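Local coordinates for protein ochratoxinase (Aspergillus niger, PDB 4C5Z) that hydrolyses the mycotoxin ochratoxin A to ochratoxin alpha and L-phenylalanine, acting as a zinc-dependent carboxypeptidase that favours C-terminal aromatic residues, at residues C68-G73 with T335-G340; Y118-A123 with R198-I203; S262-S267 with V285-V290; I331-D336 with L345-A350. All coordinates share one frame; numbering follows the deposited sequence.

Interaction 1: residues C68-G73 with T335-G340; sequences CHMHFG and TDTAPG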
loop_
_atom_site.group_PDB
_atom_site.type_symbol
_atom_site.label_atom_id
_atom_site.label_comp_id
_atom_site.label_asym_id
_atom_site.label_seq_id
_atom_site.Cartn_x
_atom_site.Cartn_y
_atom_site.Cartn_z
ATOM N N CYS A 68 31.693 -22.462 -13.457
ATOM C CA CYS A 68 31.094 -21.257 -14.013
ATOM C C CYS A 68 29.575 -21.203 -13.972
ATOM O O CYS A 68 28.979 -20.325 -14.578
ATOM C CB CYS A 68 31.561 -21.093 -15.451
ATOM S SG CYS A 68 33.330 -20.781 -15.521
ATOM N N HIS A 69 28.941 -22.119 -13.250
ATOM C CA HIS A 69 27.486 -22.109 -13.177
ATOM C C HIS A 69 27.052 -22.714 -11.856
ATOM O O HIS A 69 26.759 -23.900 -11.775
ATOM C CB HIS A 69 26.883 -22.858 -14.355
ATOM C CG HIS A 69 25.398 -22.764 -14.431
ATOM N ND1 HIS A 69 24.711 -23.001 -15.596
ATOM C CD2 HIS A 69 24.462 -22.459 -13.496
ATOM C CE1 HIS A 69 23.415 -22.841 -15.385
ATOM N NE2 HIS A 69 23.236 -22.514 -14.113
ATOM N N MET A 70 27.004 -21.883 -10.829
ATOM C CA MET A 70 26.621 -22.326 -9.519
ATOM C C MET A 70 25.379 -21.555 -9.141
ATOM O O MET A 70 25.083 -20.562 -9.777
ATOM C CB MET A 70 27.748 -22.009 -8.570
ATOM C CG MET A 70 29.055 -22.715 -8.898
ATOM S SD MET A 70 28.849 -24.504 -8.874
ATOM C CE MET A 70 28.641 -24.710 -7.095
ATOM N N HIS A 71 24.648 -22.023 -8.133
ATOM C CA HIS A 71 23.544 -21.259 -7.553
ATOM C C HIS A 71 23.685 -21.209 -6.046
ATOM O O HIS A 71 23.761 -22.225 -5.384
ATOM C CB HIS A 71 22.157 -21.776 -7.995
ATOM C CG HIS A 71 21.845 -23.189 -7.588
ATOM N ND1 HIS A 71 21.835 -24.240 -8.485
ATOM C CD2 HIS A 71 21.495 -23.717 -6.387
ATOM C CE1 HIS A 71 21.525 -25.357 -7.846
ATOM N NE2 HIS A 71 21.319 -25.067 -6.575
ATOM N N PHE A 72 23.760 -19.997 -5.515
ATOM C CA PHE A 72 23.998 -19.768 -4.095
ATOM C C PHE A 72 22.669 -19.616 -3.402
ATOM O O PHE A 72 22.270 -18.512 -3.044
ATOM C CB PHE A 72 24.845 -18.508 -3.883
ATOM C CG PHE A 72 26.330 -18.743 -3.907
ATOM C CD1 PHE A 72 26.947 -19.277 -5.028
ATOM C CD2 PHE A 72 27.120 -18.394 -2.806
ATOM C CE1 PHE A 72 28.321 -19.468 -5.040
ATOM C CE2 PHE A 72 28.476 -18.587 -2.816
ATOM C CZ PHE A 72 29.081 -19.119 -3.934
ATOM N N GLY A 73 21.993 -20.746 -3.225
ATOM C CA GLY A 73 20.614 -20.787 -2.696
ATOM C C GLY A 73 20.450 -21.228 -1.240
ATOM O O GLY A 73 19.620 -20.646 -0.508
ATOM N N THR A 335 28.028 -26.598 -13.609
ATOM C CA THR A 335 27.207 -27.720 -13.216
ATOM C C THR A 335 25.810 -27.377 -12.735
ATOM O O THR A 335 24.995 -28.276 -12.573
ATOM C CB THR A 335 27.888 -28.480 -12.063
ATOM O OG1 THR A 335 28.257 -27.566 -11.036
ATOM C CG2 THR A 335 29.139 -29.145 -12.544
ATOM N N ASP A 336 25.534 -26.101 -12.468
ATOM C CA ASP A 336 24.274 -25.686 -11.843
ATOM C C ASP A 336 24.007 -26.436 -10.514
ATOM O O ASP A 336 22.921 -26.960 -10.292
ATOM C CB ASP A 336 23.067 -25.819 -12.813
ATOM C CG ASP A 336 21.829 -24.995 -12.364
ATOM O OD1 ASP A 336 21.943 -24.064 -11.533
ATOM O OD2 ASP A 336 20.715 -25.273 -12.847
ATOM N N THR A 337 24.986 -26.403 -9.637
ATOM C CA THR A 337 24.846 -26.971 -8.314
ATOM C C THR A 337 25.023 -25.921 -7.218
ATOM O O THR A 337 25.423 -24.784 -7.459
ATOM C CB THR A 337 25.903 -28.083 -8.067
ATOM O OG1 THR A 337 27.220 -27.596 -8.415
ATOM C CG2 THR A 337 25.568 -29.331 -8.876
ATOM N N ALA A 338 24.704 -26.342 -5.998
ATOM C CA ALA A 338 24.983 -25.547 -4.828
ATOM C C ALA A 338 26.489 -25.574 -4.591
ATOM O O ALA A 338 27.128 -26.549 -4.938
ATOM C CB ALA A 338 24.257 -26.123 -3.631
ATOM N N PRO A 339 27.045 -24.526 -3.966
ATOM C CA PRO A 339 28.418 -24.613 -3.483
ATOM C C PRO A 339 28.673 -25.882 -2.669
ATOM O O PRO A 339 27.829 -26.256 -1.828
ATOM C CB PRO A 339 28.545 -23.384 -2.557
ATOM C CG PRO A 339 27.512 -22.421 -3.054
ATOM C CD PRO A 339 26.374 -23.294 -3.486
ATOM N N GLY A 340 29.836 -26.503 -2.908
ATOM C CA GLY A 340 30.216 -27.790 -2.287
ATOM C C GLY A 340 29.722 -29.011 -3.043
ATOM O O GLY A 340 30.075 -30.148 -2.744
#

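Interaction 2: residues Y118-A123 with R198-I203; sequences YGCEVA and RGAKVI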
loop_
_atom_site.group_PDB
_atom_site.type_symbol
_atom_site.label_atom_id
_atom_site.label_comp_id
_atom_site.label_asym_id
_atom_site.label_seq_id
_atom_site.Cartn_x
_atom_site.Cartn_y
_atom_site.Cartn_z
ATOM N N TYR A 118 22.595 -15.715 -3.584
ATOM C CA TYR A 118 23.151 -14.801 -2.585
ATOM C C TYR A 118 24.678 -14.642 -2.632
ATOM O O TYR A 118 25.305 -14.218 -1.638
ATOM C CB TYR A 118 22.714 -15.258 -1.172
ATOM C CG TYR A 118 21.225 -15.276 -0.985
ATOM C CD1 TYR A 118 20.492 -14.087 -0.972
ATOM C CD2 TYR A 118 20.530 -16.461 -0.862
ATOM C CE1 TYR A 118 19.108 -14.074 -0.804
ATOM C CE2 TYR A 118 19.153 -16.455 -0.681
ATOM C CZ TYR A 118 18.453 -15.246 -0.663
ATOM O OH TYR A 118 17.094 -15.208 -0.509
ATOM N N GLY A 119 25.272 -14.925 -3.788
ATOM C CA GLY A 119 26.714 -14.832 -3.918
ATOM C C GLY A 119 27.256 -13.486 -3.466
ATOM O O GLY A 119 28.260 -13.421 -2.752
ATOM N N CYS A 120 26.587 -12.421 -3.868
ATOM C CA CYS A 120 27.021 -11.098 -3.485
ATOM C C CYS A 120 27.040 -10.966 -1.970
ATOM O O CYS A 120 28.011 -10.459 -1.387
ATOM C CB CYS A 120 26.105 -10.037 -4.117
ATOM S SG CYS A 120 26.229 -9.971 -5.936
ATOM N N GLU A 121 25.974 -11.455 -1.327
ATOM C CA GLU A 121 25.795 -11.251 0.101
ATOM C C GLU A 121 26.769 -12.133 0.892
ATOM O O GLU A 121 27.307 -11.728 1.902
ATOM C CB GLU A 121 24.340 -11.479 0.497
ATOM C CG GLU A 121 23.395 -10.371 0.013
ATOM C CD GLU A 121 23.093 -10.374 -1.479
ATOM O OE1 GLU A 121 23.131 -11.455 -2.112
ATOM O OE2 GLU A 121 22.796 -9.287 -2.027
ATOM N N VAL A 122 27.028 -13.329 0.391
ATOM C CA VAL A 122 27.921 -14.251 1.069
ATOM C C VAL A 122 29.392 -13.879 0.824
ATOM O O VAL A 122 30.240 -14.067 1.695
ATOM C CB VAL A 122 27.576 -15.718 0.688
ATOM C CG1 VAL A 122 28.657 -16.695 1.141
ATOM C CG2 VAL A 122 26.216 -16.108 1.268
ATOM N N ALA A 123 29.698 -13.302 -0.326
ATOM C CA ALA A 123 31.072 -12.932 -0.596
ATOM C C ALA A 123 31.551 -11.891 0.398
ATOM O O ALA A 123 32.740 -11.778 0.671
ATOM C CB ALA A 123 31.234 -12.436 -2.025
ATOM N N ARG A 198 24.034 -4.700 -5.510
ATOM C CA ARG A 198 24.482 -5.704 -4.559
ATOM C C ARG A 198 25.945 -6.057 -4.784
ATOM O O ARG A 198 26.512 -6.771 -3.996
ATOM C CB ARG A 198 23.652 -6.984 -4.689
ATOM C CG ARG A 198 22.162 -6.754 -4.631
ATOM C CD ARG A 198 21.387 -7.882 -5.251
ATOM N NE ARG A 198 21.396 -9.074 -4.411
ATOM C CZ ARG A 198 20.725 -10.188 -4.687
ATOM N NH1 ARG A 198 19.956 -10.259 -5.765
ATOM N NH2 ARG A 198 20.795 -11.223 -3.858
ATOM N N GLY A 199 26.556 -5.595 -5.864
ATOM C CA GLY A 199 27.919 -6.007 -6.170
ATOM C C GLY A 199 27.971 -7.149 -7.161
ATOM O O GLY A 199 28.993 -7.819 -7.272
ATOM N N ALA A 200 26.898 -7.374 -7.919
ATOM C CA ALA A 200 26.956 -8.372 -9.000
ATOM C C ALA A 200 28.110 -8.148 -9.962
ATOM O O ALA A 200 28.344 -7.048 -10.415
ATOM C CB ALA A 200 25.657 -8.412 -9.781
ATOM N N LYS A 201 28.811 -9.210 -10.291
ATOM C CA LYS A 201 29.924 -9.122 -11.224
ATOM C C LYS A 201 29.629 -9.774 -12.556
ATOM O O LYS A 201 30.501 -9.890 -13.420
ATOM C CB LYS A 201 31.188 -9.680 -10.573
ATOM C CG LYS A 201 31.772 -8.679 -9.588
ATOM C CD LYS A 201 33.049 -9.160 -8.952
ATOM C CE LYS A 201 33.882 -8.027 -8.368
ATOM N NZ LYS A 201 35.241 -8.570 -8.090
ATOM N N VAL A 202 28.381 -10.190 -12.724
ATOM C CA VAL A 202 27.919 -10.632 -14.019
ATOM C C VAL A 202 26.405 -10.463 -13.979
ATOM O O VAL A 202 25.847 -10.324 -12.917
ATOM C CB VAL A 202 28.367 -12.085 -14.287
ATOM C CG1 VAL A 202 27.736 -13.014 -13.281
ATOM C CG2 VAL A 202 28.045 -12.517 -15.699
ATOM N N ILE A 203 25.759 -10.407 -15.141
ATOM C CA ILE A 203 24.306 -10.394 -15.201
ATOM C C ILE A 203 23.807 -11.655 -15.923
ATOM O O ILE A 203 24.326 -12.032 -16.957
ATOM C CB ILE A 203 23.811 -9.128 -15.919
ATOM C CG1 ILE A 203 24.212 -7.873 -15.142
ATOM C CG2 ILE A 203 22.315 -9.177 -16.125
ATOM C CD1 ILE A 203 23.641 -7.799 -13.739
HETATM O O HOH W 1 25.604 -7.641 -1.831
#

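Interaction 3: residues S262-S267 with V285-V290; sequences SLEHVS and VATRSV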
loop_
_atom_site.group_PDB
_atom_site.type_symbol
_atom_site.label_atom_id
_atom_site.label_comp_id
_atom_site.label_asym_id
_atom_site.label_seq_id
_atom_site.Cartn_x
_atom_site.Cartn_y
_atom_site.Cartn_z
ATOM N N SER A 262 28.121 -15.055 -22.985
ATOM C CA SER A 262 28.185 -16.365 -22.374
ATOM C C SER A 262 26.806 -17.015 -22.452
ATOM O O SER A 262 25.793 -16.362 -22.203
ATOM C CB SER A 262 28.623 -16.265 -20.927
ATOM O OG SER A 262 28.724 -17.557 -20.356
ATOM N N LEU A 263 26.791 -18.300 -22.811
ATOM C CA LEU A 263 25.555 -19.067 -22.967
ATOM C C LEU A 263 25.629 -20.365 -22.173
ATOM O O LEU A 263 26.603 -21.096 -22.237
ATOM C CB LEU A 263 25.318 -19.395 -24.446
ATOM C CG LEU A 263 25.270 -18.190 -25.370
ATOM C CD1 LEU A 263 25.015 -18.614 -26.784
ATOM C CD2 LEU A 263 24.186 -17.232 -24.905
ATOM N N GLU A 264 24.567 -20.651 -21.450
ATOM C CA GLU A 264 24.485 -21.860 -20.669
ATOM C C GLU A 264 23.579 -22.876 -21.344
ATOM O O GLU A 264 22.545 -22.523 -21.882
ATOM C CB GLU A 264 23.986 -21.529 -19.275
ATOM C CG GLU A 264 25.081 -21.012 -18.354
ATOM C CD GLU A 264 25.628 -19.643 -18.794
ATOM O OE1 GLU A 264 24.869 -18.636 -18.727
ATOM O OE2 GLU A 264 26.826 -19.559 -19.184
ATOM N N HIS A 265 23.983 -24.140 -21.301
ATOM C CA HIS A 265 23.241 -25.265 -21.865
ATOM C C HIS A 265 23.380 -25.303 -23.373
ATOM O O HIS A 265 23.964 -26.228 -23.923
ATOM C CB HIS A 265 21.777 -25.256 -21.455
ATOM C CG HIS A 265 21.574 -25.319 -19.980
ATOM N ND1 HIS A 265 21.643 -26.502 -19.273
ATOM C CD2 HIS A 265 21.307 -24.349 -19.073
ATOM C CE1 HIS A 265 21.425 -26.253 -17.995
ATOM N NE2 HIS A 265 21.233 -24.954 -17.846
ATOM N N VAL A 266 22.835 -24.300 -24.033
ATOM C CA VAL A 266 22.964 -24.133 -25.476
ATOM C C VAL A 266 22.507 -25.373 -26.225
ATOM O O VAL A 266 23.093 -25.730 -27.211
ATOM C CB VAL A 266 24.421 -23.792 -25.889
ATOM C CG1 VAL A 266 24.422 -22.837 -27.075
ATOM C CG2 VAL A 266 25.187 -23.151 -24.743
ATOM N N SER A 267 21.448 -26.008 -25.748
ATOM C CA SER A 267 21.107 -27.359 -26.154
ATOM C C SER A 267 20.794 -27.595 -27.612
ATOM O O SER A 267 20.918 -28.732 -28.093
ATOM C CB SER A 267 19.943 -27.871 -25.312
ATOM O OG SER A 267 20.241 -27.718 -23.921
ATOM N N VAL A 285 28.963 -22.717 -22.062
ATOM C CA VAL A 285 28.956 -23.470 -20.785
ATOM C C VAL A 285 27.853 -24.501 -20.817
ATOM O O VAL A 285 26.703 -24.195 -20.573
ATOM C CB VAL A 285 28.733 -22.569 -19.545
ATOM C CG1 VAL A 285 28.773 -23.415 -18.275
ATOM C CG2 VAL A 285 29.796 -21.493 -19.449
ATOM N N ALA A 286 28.214 -25.736 -21.124
ATOM C CA ALA A 286 27.221 -26.767 -21.437
ATOM C C ALA A 286 26.357 -27.145 -20.246
ATOM O O ALA A 286 25.193 -27.392 -20.407
ATOM C CB ALA A 286 27.911 -28.002 -22.002
ATOM N N THR A 287 26.943 -27.233 -19.057
ATOM C CA THR A 287 26.193 -27.636 -17.861
ATOM C C THR A 287 25.565 -29.059 -18.005
ATOM O O THR A 287 24.394 -29.329 -17.662
ATOM C CB THR A 287 25.160 -26.547 -17.495
ATOM O OG1 THR A 287 25.776 -25.257 -17.650
ATOM C CG2 THR A 287 24.695 -26.683 -16.039
ATOM N N ARG A 288 26.390 -29.969 -18.502
ATOM C CA ARG A 288 25.957 -31.314 -18.830
ATOM C C ARG A 288 25.471 -32.071 -17.595
ATOM O O ARG A 288 24.592 -32.920 -17.703
ATOM C CB ARG A 288 27.080 -32.065 -19.567
ATOM C CG ARG A 288 26.689 -33.444 -20.065
ATOM C CD ARG A 288 25.589 -33.418 -21.109
ATOM N NE ARG A 288 25.181 -34.775 -21.434
ATOM C CZ ARG A 288 24.247 -35.090 -22.312
ATOM N NH1 ARG A 288 23.620 -34.150 -23.001
ATOM N NH2 ARG A 288 23.949 -36.362 -22.505
ATOM N N SER A 289 26.007 -31.744 -16.430
ATOM C CA SER A 289 25.620 -32.458 -15.204
ATOM C C SER A 289 24.110 -32.407 -14.974
ATOM O O SER A 289 23.501 -33.387 -14.562
ATOM C CB SER A 289 26.391 -31.931 -14.000
ATOM O OG SER A 289 27.802 -32.126 -14.130
ATOM N N VAL A 290 23.500 -31.281 -15.295
ATOM C CA VAL A 290 22.057 -31.143 -15.149
ATOM C C VAL A 290 21.329 -32.155 -16.024
ATOM O O VAL A 290 20.353 -32.763 -15.579
ATOM C CB VAL A 290 21.554 -29.728 -15.524
ATOM C CG1 VAL A 290 20.034 -29.650 -15.456
ATOM C CG2 VAL A 290 22.136 -28.672 -14.604
#

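Interaction 4: residues I331-D336 with L345-A350; sequences IALGTD and LELQFA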
loop_
_atom_site.group_PDB
_atom_site.type_symbol
_atom_site.label_atom_id
_atom_site.label_comp_id
_atom_site.label_asym_id
_atom_site.label_seq_id
_atom_site.Cartn_x
_atom_site.Cartn_y
_atom_site.Cartn_z
ATOM N N ILE A 331 35.147 -22.939 -24.652
ATOM C CA ILE A 331 34.302 -23.621 -23.663
ATOM C C ILE A 331 34.815 -23.530 -22.235
ATOM O O ILE A 331 36.020 -23.636 -21.991
ATOM C CB ILE A 331 34.158 -25.097 -24.073
ATOM C CG1 ILE A 331 33.476 -25.150 -25.461
ATOM C CG2 ILE A 331 33.384 -25.903 -23.036
ATOM C CD1 ILE A 331 33.619 -26.461 -26.150
ATOM N N ALA A 332 33.887 -23.325 -21.299
ATOM C CA ALA A 332 34.165 -23.452 -19.880
ATOM C C ALA A 332 33.152 -24.403 -19.263
ATOM O O ALA A 332 32.191 -24.792 -19.932
ATOM C CB ALA A 332 34.126 -22.102 -19.171
ATOM N N LEU A 333 33.379 -24.756 -17.983
ATOM C CA LEU A 333 32.587 -25.762 -17.309
ATOM C C LEU A 333 31.787 -25.204 -16.173
ATOM O O LEU A 333 32.278 -24.370 -15.399
ATOM C CB LEU A 333 33.485 -26.875 -16.742
ATOM C CG LEU A 333 34.384 -27.586 -17.750
ATOM C CD1 LEU A 333 35.045 -28.779 -17.063
ATOM C CD2 LEU A 333 33.621 -28.015 -18.998
ATOM N N GLY A 334 30.574 -25.739 -16.034
ATOM C CA GLY A 334 29.704 -25.454 -14.898
ATOM C C GLY A 334 28.718 -26.583 -14.744
ATOM O O GLY A 334 28.569 -27.406 -15.646
ATOM N N THR A 335 28.028 -26.598 -13.609
ATOM C CA THR A 335 27.207 -27.720 -13.216
ATOM C C THR A 335 25.810 -27.377 -12.735
ATOM O O THR A 335 24.995 -28.276 -12.573
ATOM C CB THR A 335 27.888 -28.480 -12.063
ATOM O OG1 THR A 335 28.257 -27.566 -11.036
ATOM C CG2 THR A 335 29.139 -29.145 -12.544
ATOM N N ASP A 336 25.534 -26.101 -12.468
ATOM C CA ASP A 336 24.274 -25.686 -11.843
ATOM C C ASP A 336 24.007 -26.436 -10.514
ATOM O O ASP A 336 22.921 -26.960 -10.292
ATOM C CB ASP A 336 23.067 -25.819 -12.813
ATOM C CG ASP A 336 21.829 -24.995 -12.364
ATOM O OD1 ASP A 336 21.943 -24.064 -11.533
ATOM O OD2 ASP A 336 20.715 -25.273 -12.847
ATOM N N LEU A 345 32.468 -33.600 -11.309
ATOM C CA LEU A 345 31.762 -34.391 -12.298
ATOM C C LEU A 345 31.777 -33.793 -13.734
ATOM O O LEU A 345 31.735 -34.538 -14.716
ATOM C CB LEU A 345 30.320 -34.605 -11.861
ATOM C CG LEU A 345 29.783 -36.015 -11.873
ATOM C CD1 LEU A 345 30.758 -37.014 -11.263
ATOM C CD2 LEU A 345 28.421 -36.060 -11.189
ATOM N N GLU A 346 31.793 -32.466 -13.855
ATOM C CA GLU A 346 31.689 -31.839 -15.177
ATOM C C GLU A 346 32.952 -32.061 -16.006
ATOM O O GLU A 346 32.875 -32.115 -17.234
ATOM C CB GLU A 346 31.372 -30.340 -15.062
ATOM C CG GLU A 346 30.894 -29.653 -16.346
ATOM C CD GLU A 346 29.504 -30.083 -16.829
ATOM O OE1 GLU A 346 28.754 -30.709 -16.063
ATOM O OE2 GLU A 346 29.159 -29.781 -18.000
ATOM N N LEU A 347 34.098 -32.204 -15.338
ATOM C CA LEU A 347 35.338 -32.607 -16.025
ATOM C C LEU A 347 35.175 -33.980 -16.620
ATOM O O LEU A 347 35.510 -34.195 -17.760
ATOM C CB LEU A 347 36.554 -32.549 -15.085
ATOM C CG LEU A 347 36.890 -31.104 -14.639
ATOM C CD1 LEU A 347 37.176 -31.053 -13.154
ATOM C CD2 LEU A 347 38.035 -30.472 -15.420
ATOM N N GLN A 348 34.584 -34.887 -15.873
ATOM C CA GLN A 348 34.326 -36.229 -16.378
ATOM C C GLN A 348 33.454 -36.215 -17.632
ATOM O O GLN A 348 33.765 -36.891 -18.623
ATOM C CB GLN A 348 33.671 -37.114 -15.296
ATOM C CG GLN A 348 33.608 -38.589 -15.651
ATOM C CD GLN A 348 32.825 -39.418 -14.649
ATOM O OE1 GLN A 348 32.948 -39.279 -13.430
ATOM N NE2 GLN A 348 32.021 -40.301 -15.172
ATOM N N PHE A 349 32.359 -35.469 -17.571
ATOM C CA PHE A 349 31.444 -35.373 -18.699
ATOM C C PHE A 349 32.069 -34.611 -19.893
ATOM O O PHE A 349 31.820 -34.937 -21.045
ATOM C CB PHE A 349 30.136 -34.709 -18.276
ATOM C CG PHE A 349 29.376 -35.473 -17.235
ATOM C CD1 PHE A 349 29.252 -36.862 -17.308
ATOM C CD2 PHE A 349 28.773 -34.805 -16.164
ATOM C CE1 PHE A 349 28.540 -37.565 -16.340
ATOM C CE2 PHE A 349 28.073 -35.508 -15.194
ATOM C CZ PHE A 349 27.952 -36.885 -15.283
ATOM N N ALA A 350 32.908 -33.631 -19.614
ATOM C CA ALA A 350 33.614 -32.967 -20.673
ATOM C C ALA A 350 34.451 -33.972 -21.485
ATOM O O ALA A 350 34.531 -33.884 -22.718
ATOM C CB ALA A 350 34.496 -31.861 -20.114
HETATM O O HOH W 2 29.724 -27.342 -18.242
#

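Interaction 1: residues C68-G73 with T335-G340
With chi1 near -162°, D336 turns its carboxylate away from its own backbone N and in among the zinc-binding histidines H69 and H71, while H71 (chi1 62°) folds its ring between its backbone N and carbonyl carbon to meet it. ND1 of H71 donates to OD1 of D336 over 3.1 Å. The oxygen lies near the imidazole plane, yet the nitrogen reaches it from above the carboxylate, the two planes standing almost perpendicular. CB of D336 rests over a face of the H69 ring, 3.8 Å from its centroid in a CH-pi contact. The peptide from T337 C to A338 N lies over a face of the H71 ring.

Backbone bonds tie the segments on both sides of M70: D336 N to H69 O at 2.6 Å, distinctly bent, and H71 N to T337 O at 2.9 Å, nearly straight. M70, curled at chi2 and chi3, tucks CE against the carbonyl oxygens of T337 and A338. Further along, P339 CG stands above the middle of the F72 ring, 3.6 Å from its centroid, a CH-pi contact almost along the ring normal. The histidine pair and the aspartate are the signature of the amidohydrolase superfamily: a His-X-His pair at the end of the first barrel strand, which here binds one zinc, and an active-site aspartate after the last.

Interaction 2: residues Y118-A123 with R198-I203
E121 and R198 make the charged part of this contact, a side-on, two-nitrogen salt bridge. NE of R198 donates to OE2 of E121 over 2.8 Å, almost straight at 170° and in the guanidinium plane, arriving on the syn side of the carboxylate. NH2 reaches OE1 at 2.9 Å less ideally, from above the carboxylate plane, because the two flat groups are turned 37° apart. Both chains bend to achieve this: E121 at chi2 and R198 at chi3 (73°), which turns the NE edge of the guanidinium to the acid. With two bonds, one to each oxygen, rotation of either group is restrained. NH1 is held elsewhere, by the carbonyl of G177 and the side chain of Q195.

A water adds a polar link, donating to R198 O and, weakly, to OE2 of E121.

Van der Waals packing centres on C120. Its CB lies 3.3 Å from R198 O, and its SG comes within 3.3 Å of A200 N. The apolar part is CB against R198 CB at 4.0 Å and SG against A200 CB at 4.2 Å. G199, whose positive phi closes a Schellman motif at the end of helix 185-198, is what turns the chain past this sulfur.

Y118, the N-cap residue of helix 119-127, packs on helix 90-106 and meets H89 of a neighbouring subunit. The contact thus joins the start of helix 119-127 to the end of helix 185-198, just ahead of strand 203-206, with S138 of strand 135-138 against C120.

Interaction 3: residues S262-S267 with V285-V290
H265, a ligand of the second zinc, runs its side chain along the turn that follows V285. CB and CG both stand 4.2 Å from the carbonyl oxygen of A286, whose contact with the backbone CA of H265 is closer. ND1 comes nearer to that oxygen, at 3.8 Å, and also lies near T287 CB. CE1 meets T287 CB at 3.8 Å; the methine sits over one ring face, toward the rim, as a CH-pi contact, while V290 CG2 approaches the edge near the ring plane. The hydroxyl of T287 also bonds to ND1 of H69, so the residue that overlies one zinc ligand touches another.

The backbone beneath is parallel beta pairing: V285 N donates to L263 O at 2.9 Å, and H265 N to V285 O at 2.8 Å. E264 lies beside V285, pointing the same way; OE2 takes a bond from S262 OG on its syn lone pair and a salt bridge from R113, while OE1 pairs with S243.

Strand 262-263 sits between strands 242-246 and 283-285 in the barrel wall, with helix 249-258 packed on L263 and helix 288-297 leading away from T287.

Interaction 4: residues I331-D336 with L345-A350
L333 lays its branched end across one side of helix 345-352, CD1 meeting CD2 of L347 at 3.8 Å and CD2 meeting CB of A350 at 4.1 Å. This is the strand-to-helix packing of the last beta-alpha unit of a TIM barrel, in which the chain leaves strand 331-332, forms the active-site loop and returns as a helix against the barrel wall. L333 and L347 meet at about a right angle, and one turn further on the helix presents A350, small enough for the leucine to lie close. Outside the segments, Y321 of helix 304-327 and A364 and A365 of helix 358-365 close round the same leucine.

E346 reaches from the helix over the backbone of G334. Its CG stands anti to the backbone N (chi1 -165°), 3.8 Å from L333 CB; the bend at chi2 then sets the carboxylate against G334 O. The T335 and E346 side chains pass alongside one another, pointing opposite ways, with CG2 of the threonine 3.6 Å from CB of the glutamate. The carboxylate has partners on the neighbouring helix 288-297: OE1 bonds to the hydroxyl of S289 and OE2 to the backbone N of R288, at the helix start, which would be expected to favour the charged form. A water takes a hydrogen from G334 N at 2.9 Å and gives one to OE2 of E346. G334 O stands over the flat face of the E346 carboxylate, 3.1 Å from CD.

In the fold
Interactions 1, 3 and 4 lie at the catalytic end of the barrel, where H69, H71 and H265 join K204 and H245 as zinc ligands. Interactions 1 and 4 share T335 and D336, and the amide of C68 meets the carbonyl of L333 (N to O, 2.8 Å). Interaction 3 joins interaction 1 through V290, whose CG2 packs 3.5 Å from D336 CB, and joins interaction 4 through the carboxylate of E346. Interaction 2 lies apart, its centre about 13 Å from that of interaction 1 and 21 to 22 Å from the others; it joins the site through the backbone alongside H71, F72 O meeting Y118 N at 2.9 Å.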